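Long-range contacts in teichoic acid D-alanine hydrolase (PDB 5ZH8), which catalyses the release of D-alanyl groups from wall teichoic acid and lipoteichoic acid and affects methicillin resistance in Staphylococcus aureus: residues P276-Y282 against G345-Q349; F123-Q129 against G284-M290. One frame throughout, in Å; residues are numbered along the deposited sequence.

The two interactions lie side by side, their centres about 8 Å apart, and their segments alternate along the chain. Interaction 2 (123-129 with 284-290) is the deeper, almost wholly buried near the centre of the chain, and combines short antiparallel strand pairing with a polar network around one glutamine. Interaction 1 (276-282 with 345-349) is partly buried and has no hydrogen bond between its segments; two phenylalanines of a hairpin turn pack on a loop. Leu124 N and the side chain of Gln349 join the two at 2.8 Å from N to OE1, as do Leu279 O and Asn287 ND2 at 2.9 Å, while Phe346 CE2 packs on Gly286 O at 3.2 Å.

Interaction 1 of 2, residues P276-Y282 against G345-Q349; sequences PNILDQY and GFFGQ
Gly345 and Phe346 end strand 340-346 in extended conformation. Phe346 (chi1 -142°, chi2 34°) directs its CA-to-CB bond at the loop 276-282 and sets its ring edge against the face of Tyr282, an edge-to-face pair with centroids 5.0 Å apart and planes at 56°. Phe346 CE2 lies 3.5 Å from Leu279 CD2, and Phe346 CZ is 4.1 Å from Ile278 CD1. The hydroxyl of Tyr282 is hydrogen-bonded to Asp213, at the start of helix 213-227. Phe346-Gln349 forms a type I' turn, the tight two-residue link of a beta-hairpin, here joining adjacent strands of the large antiparallel sheet of the beta-lactamase-like fold. Phe347 (phi/psi 37/62), the first of its two central residues, takes rotamer m and faces the loop. Pro276 CA sits over this ring in a CH-pi contact, 3.7 Å from the Phe347 centroid, and the CA atoms of the two residues are 6.1 Å apart. Ile278 CG1 meets the ring edge at Phe347 CZ (3.6 Å); Asn277 OD1 approaches the same Phe347 CZ to 3.3 Å. Gly348 follows at 72/10. Gln349 closes the turn, with Gln349 N to Phe346 O 2.9 Å and Phe346 N to Gln349 O 3.1 Å.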
loop_
_atom_site.group_PDB
_atom_site.type_symbol
_atom_site.label_atom_id
_atom_site.label_comp_id
_atom_site.label_asym_id
_atom_site.label_seq_id
_atom_site.Cartn_x
_atom_site.Cartn_y
_atom_site.Cartn_z
ATOM N N PRO A 276 14.625 -3.085 4.813
ATOM C CA PRO A 276 15.283 -2.383 3.715
ATOM C C PRO A 276 16.538 -3.129 3.264
ATOM O O PRO A 276 17.412 -3.429 4.082
ATOM C CB PRO A 276 15.637 -1.027 4.324
ATOM C CG PRO A 276 14.675 -0.841 5.440
ATOM C CD PRO A 276 14.468 -2.218 5.996
ATOM N N ASN A 277 16.597 -3.434 1.970
ATOM C CA ASN A 277 17.656 -4.259 1.395
ATOM C C ASN A 277 18.425 -3.564 0.257
ATOM O O ASN A 277 19.296 -4.183 -0.362
ATOM C CB ASN A 277 17.053 -5.578 0.892
ATOM C CG ASN A 277 15.906 -5.371 -0.086
ATOM O OD1 ASN A 277 15.447 -4.251 -0.312
ATOM N ND2 ASN A 277 15.456 -6.451 -0.692
ATOM N N ILE A 278 18.108 -2.294 -0.006
ATOM C CA ILE A 278 18.655 -1.571 -1.158
ATOM C C ILE A 278 19.079 -0.126 -0.847
ATOM O O ILE A 278 19.360 0.655 -1.755
ATOM C CB ILE A 278 17.627 -1.536 -2.314
ATOM C CG1 ILE A 278 16.308 -0.903 -1.852
ATOM C CG2 ILE A 278 17.393 -2.935 -2.857
ATOM C CD1 ILE A 278 15.309 -0.656 -2.965
ATOM N N LEU A 279 19.146 0.227 0.432
ATOM C CA LEU A 279 19.376 1.613 0.827
ATOM C C LEU A 279 20.820 2.065 0.581
ATOM O O LEU A 279 21.107 3.267 0.574
ATOM C CB LEU A 279 18.977 1.814 2.290
ATOM C CG LEU A 279 17.519 1.495 2.662
ATOM C CD1 LEU A 279 17.267 1.876 4.111
ATOM C CD2 LEU A 279 16.543 2.209 1.737
ATOM N N ASP A 280 21.725 1.112 0.376
ATOM C CA ASP A 280 23.104 1.424 -0.044
ATOM C C ASP A 280 23.195 2.063 -1.441
ATOM O O ASP A 280 24.152 2.770 -1.731
ATOM C CB ASP A 280 24.009 0.177 0.039
ATOM C CG ASP A 280 23.480 -1.011 -0.759
ATOM O OD1 ASP A 280 22.319 -0.978 -1.240
ATOM O OD2 ASP A 280 24.240 -1.996 -0.891
ATOM N N GLN A 281 22.193 1.824 -2.286
ATOM C CA GLN A 281 22.148 2.382 -3.638
ATOM C C GLN A 281 21.160 3.547 -3.769
ATOM O O GLN A 281 20.947 4.061 -4.868
ATOM C CB GLN A 281 21.774 1.273 -4.630
ATOM C CG GLN A 281 20.275 1.006 -4.770
ATOM C CD GLN A 281 19.942 -0.437 -5.108
ATOM O OE1 GLN A 281 19.246 -0.710 -6.084
ATOM N NE2 GLN A 281 20.433 -1.369 -4.292
ATOM N N TYR A 282 20.561 3.961 -2.652
ATOM C CA TYR A 282 19.455 4.924 -2.663
ATOM C C TYR A 282 19.799 6.277 -2.039
ATOM O O TYR A 282 18.920 6.963 -1.502
ATOM C CB TYR A 282 18.217 4.309 -1.983
ATOM C CG TYR A 282 17.069 4.084 -2.939
ATOM C CD1 TYR A 282 16.193 5.122 -3.255
ATOM C CD2 TYR A 282 16.872 2.849 -3.546
ATOM C CE1 TYR A 282 15.149 4.928 -4.138
ATOM C CE2 TYR A 282 15.830 2.646 -4.432
ATOM C CZ TYR A 282 14.971 3.688 -4.725
ATOM O OH TYR A 282 13.934 3.482 -5.603
ATOM N N GLY A 345 6.924 7.063 0.691
ATOM C CA GLY A 345 6.435 5.733 1.064
ATOM C C GLY A 345 7.500 4.701 0.744
ATOM O O GLY A 345 7.853 4.515 -0.424
ATOM N N PHE A 346 8.024 4.029 1.766
ATOM C CA PHE A 346 9.145 3.122 1.558
ATOM C C PHE A 346 9.224 2.076 2.667
ATOM O O PHE A 346 9.099 2.404 3.848
ATOM C CB PHE A 346 10.447 3.951 1.488
ATOM C CG PHE A 346 11.455 3.461 0.481
ATOM C CD1 PHE A 346 11.068 2.873 -0.723
ATOM C CD2 PHE A 346 12.807 3.658 0.717
ATOM C CE1 PHE A 346 12.021 2.437 -1.629
ATOM C CE2 PHE A 346 13.762 3.235 -0.197
ATOM C CZ PHE A 346 13.366 2.628 -1.368
ATOM N N PHE A 347 9.425 0.824 2.263
ATOM C CA PHE A 347 9.570 -0.314 3.175
ATOM C C PHE A 347 8.677 -0.240 4.404
ATOM O O PHE A 347 9.154 -0.166 5.535
ATOM C CB PHE A 347 11.038 -0.504 3.567
ATOM C CG PHE A 347 11.904 -0.929 2.419
ATOM C CD1 PHE A 347 12.021 -2.272 2.081
ATOM C CD2 PHE A 347 12.579 0.013 1.660
ATOM C CE1 PHE A 347 12.803 -2.664 1.016
ATOM C CE2 PHE A 347 13.368 -0.379 0.593
ATOM C CZ PHE A 347 13.477 -1.720 0.273
ATOM N N GLY A 348 7.372 -0.237 4.146
ATOM C CA GLY A 348 6.353 -0.285 5.192
ATOM C C GLY A 348 6.180 0.969 6.028
ATOM O O GLY A 348 5.477 0.941 7.034
ATOM N N GLN A 349 6.806 2.070 5.617
ATOM C CA GLN A 349 6.706 3.322 6.347
ATOM C C GLN A 349 6.124 4.389 5.442
ATOM O O GLN A 349 6.202 4.289 4.219
ATOM C CB GLN A 349 8.071 3.741 6.885
ATOM C CG GLN A 349 8.750 2.644 7.706
ATOM C CD GLN A 349 9.845 3.146 8.632
ATOM O OE1 GLN A 349 9.947 4.342 8.906
ATOM N NE2 GLN A 349 10.661 2.228 9.135
#

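Interaction 2 of 2, residues F123-Q129 against G284-M290; sequences FLIGSAQ and GAGNLYM
Ile125 forms the apolar centre: its side chain (chi1 p, chi2 t) places CD1 3.6 Å from Leu288 CD2 and CG2 3.7 Å from Met290 CB. Leu124 lays its CB over the face of the Tyr289 ring, 4.1 Å from the centroid, a CH-pi contact. Around these side chains the backbones run antiparallel. Phe123 and Met290 are a hydrogen-bonded pair (Phe123 N to Met290 O 2.9 Å, Met290 N to Phe123 O 3.0 Å), Leu124 and Tyr289 a non-hydrogen-bonded pair with CA atoms 4.5 Å apart; Ile125 N then reaches Leu288 O at 3.0 Å. Beyond, Gly126 (phi/psi 49/-131) turns the chain away and passes Gly286 with CA atoms 3.7 Å apart, too close for a side chain on Gly286. At the polar edge the extended side chain of Gln129 (chi1 and chi2 t) brings OE1 2.9 Å from Asn287 N, with weak bonds from Gly286 N (2.8 Å) and Gly284 N (3.2 Å) to the same OE1; Gln129 NE2 donates to Asn287 OD1 at 3.1 Å, while Asn287 ND2 is hydrogen-bonded to the backbone O of Leu279. Ser127 begins the SXXK sequence of the serine beta-lactamase and penicillin-binding protein family, and its OG is hydrogen-bonded to Lys130 and Tyr211, consistent with a place in the active site. Strand 288-290 lies between 123-124 and 248-250, Phe351 of strand 349-355 touches Phe123 and Ile125, and helix 213-227 packs on Ala285.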
loop_
_atom_site.group_PDB
_atom_site.type_symbol
_atom_site.label_atom_id
_atom_site.label_comp_id
_atom_site.label_asym_id
_atom_site.label_seq_id
_atom_site.Cartn_x
_atom_site.Cartn_y
_atom_site.Cartn_z
ATOM N N PHE A 123 12.233 7.682 11.433
ATOM C CA PHE A 123 11.510 6.927 10.416
ATOM C C PHE A 123 12.148 7.091 9.052
ATOM O O PHE A 123 12.660 8.151 8.729
ATOM C CB PHE A 123 10.056 7.396 10.344
ATOM C CG PHE A 123 9.292 7.170 11.611
ATOM C CD1 PHE A 123 9.422 8.048 12.674
ATOM C CD2 PHE A 123 8.457 6.077 11.745
ATOM C CE1 PHE A 123 8.728 7.840 13.846
ATOM C CE2 PHE A 123 7.762 5.866 12.918
ATOM C CZ PHE A 123 7.895 6.747 13.971
ATOM N N LEU A 124 12.117 6.025 8.262
ATOM C CA LEU A 124 12.553 6.061 6.876
ATOM C C LEU A 124 11.676 7.044 6.106
ATOM O O LEU A 124 10.494 6.800 5.895
ATOM C CB LEU A 124 12.458 4.662 6.265
ATOM C CG LEU A 124 12.839 4.463 4.801
ATOM C CD1 LEU A 124 14.250 4.981 4.542
ATOM C CD2 LEU A 124 12.728 2.988 4.435
ATOM N N ILE A 125 12.254 8.170 5.701
ATOM C CA ILE A 125 11.479 9.227 5.060
ATOM C C ILE A 125 11.218 8.946 3.589
ATOM O O ILE A 125 10.424 9.654 2.964
ATOM C CB ILE A 125 12.134 10.620 5.216
ATOM C CG1 ILE A 125 13.419 10.749 4.382
ATOM C CG2 ILE A 125 12.415 10.912 6.683
ATOM C CD1 ILE A 125 14.037 12.136 4.413
ATOM N N GLY A 126 11.886 7.933 3.038
ATOM C CA GLY A 126 11.738 7.577 1.631
ATOM C C GLY A 126 11.860 8.777 0.703
ATOM O O GLY A 126 12.769 9.603 0.838
ATOM N N SER A 127 10.905 8.897 -0.214
ATOM C CA SER A 127 10.944 9.915 -1.260
ATOM C C SER A 127 11.035 11.358 -0.757
ATOM O O SER A 127 11.340 12.267 -1.536
ATOM C CB SER A 127 9.724 9.782 -2.154
ATOM O OG SER A 127 9.915 10.515 -3.338
ATOM N N ALA A 128 10.774 11.581 0.529
ATOM C CA ALA A 128 10.962 12.903 1.114
ATOM C C ALA A 128 12.438 13.313 1.186
ATOM O O ALA A 128 12.729 14.497 1.351
ATOM C CB ALA A 128 10.316 12.985 2.487
ATOM N N GLN A 129 13.365 12.358 1.061
ATOM C CA GLN A 129 14.793 12.702 0.958
ATOM C C GLN A 129 15.106 13.495 -0.309
ATOM O O GLN A 129 16.089 14.226 -0.350
ATOM C CB GLN A 129 15.702 11.468 1.016
ATOM C CG GLN A 129 17.165 11.833 1.263
ATOM C CD GLN A 129 18.101 10.648 1.234
ATOM O OE1 GLN A 129 17.797 9.616 0.638
ATOM N NE2 GLN A 129 19.262 10.795 1.867
ATOM N N GLY A 284 19.976 9.836 -1.738
ATOM C CA GLY A 284 19.336 11.001 -2.338
ATOM C C GLY A 284 17.874 10.821 -2.702
ATOM O O GLY A 284 17.170 11.809 -2.904
ATOM N N ALA A 285 17.416 9.575 -2.795
ATOM C CA ALA A 285 16.018 9.277 -3.158
ATOM C C ALA A 285 15.249 8.486 -2.090
ATOM O O ALA A 285 14.114 8.064 -2.331
ATOM C CB ALA A 285 15.973 8.537 -4.490
ATOM N N GLY A 286 15.864 8.273 -0.924
ATOM C CA GLY A 286 15.145 7.735 0.232
ATOM C C GLY A 286 15.844 6.673 1.063
ATOM O O GLY A 286 15.292 5.591 1.269
ATOM N N ASN A 287 17.036 6.990 1.567
ATOM C CA ASN A 287 17.716 6.138 2.551
ATOM C C ASN A 287 18.046 6.919 3.823
ATOM O O ASN A 287 18.974 6.561 4.550
ATOM C CB ASN A 287 18.978 5.500 1.954
ATOM C CG ASN A 287 20.090 6.503 1.699
ATOM O OD1 ASN A 287 19.878 7.717 1.725
ATOM N ND2 ASN A 287 21.292 5.991 1.452
ATOM N N LEU A 288 17.271 7.969 4.095
ATOM C CA LEU A 288 17.476 8.808 5.272
ATOM C C LEU A 288 16.387 8.564 6.307
ATOM O O LEU A 288 15.224 8.378 5.956
ATOM C CB LEU A 288 17.465 10.278 4.878
ATOM C CG LEU A 288 17.977 11.270 5.919
ATOM C CD1 LEU A 288 19.502 11.262 5.980
ATOM C CD2 LEU A 288 17.446 12.653 5.582
ATOM N N TYR A 289 16.782 8.581 7.581
ATOM C CA TYR A 289 15.868 8.426 8.708
ATOM C C TYR A 289 15.809 9.722 9.512
ATOM O O TYR A 289 16.843 10.298 9.828
ATOM C CB TYR A 289 16.334 7.284 9.613
ATOM C CG TYR A 289 16.102 5.901 9.053
ATOM C CD1 TYR A 289 16.851 5.419 7.987
ATOM C CD2 TYR A 289 15.132 5.066 9.601
ATOM C CE1 TYR A 289 16.639 4.143 7.482
ATOM C CE2 TYR A 289 14.908 3.791 9.104
ATOM C CZ TYR A 289 15.659 3.333 8.045
ATOM O OH TYR A 289 15.432 2.072 7.547
ATOM N N MET A 290 14.605 10.171 9.847
ATOM C CA MET A 290 14.407 11.425 10.580
ATOM C C MET A 290 13.385 11.252 11.685
ATOM O O MET A 290 12.386 10.565 11.499
ATOM C CB MET A 290 13.848 12.523 9.664
ATOM C CG MET A 290 14.782 13.065 8.615
ATOM S SD MET A 290 14.060 14.522 7.801
ATOM C CE MET A 290 14.711 15.815 8.854
#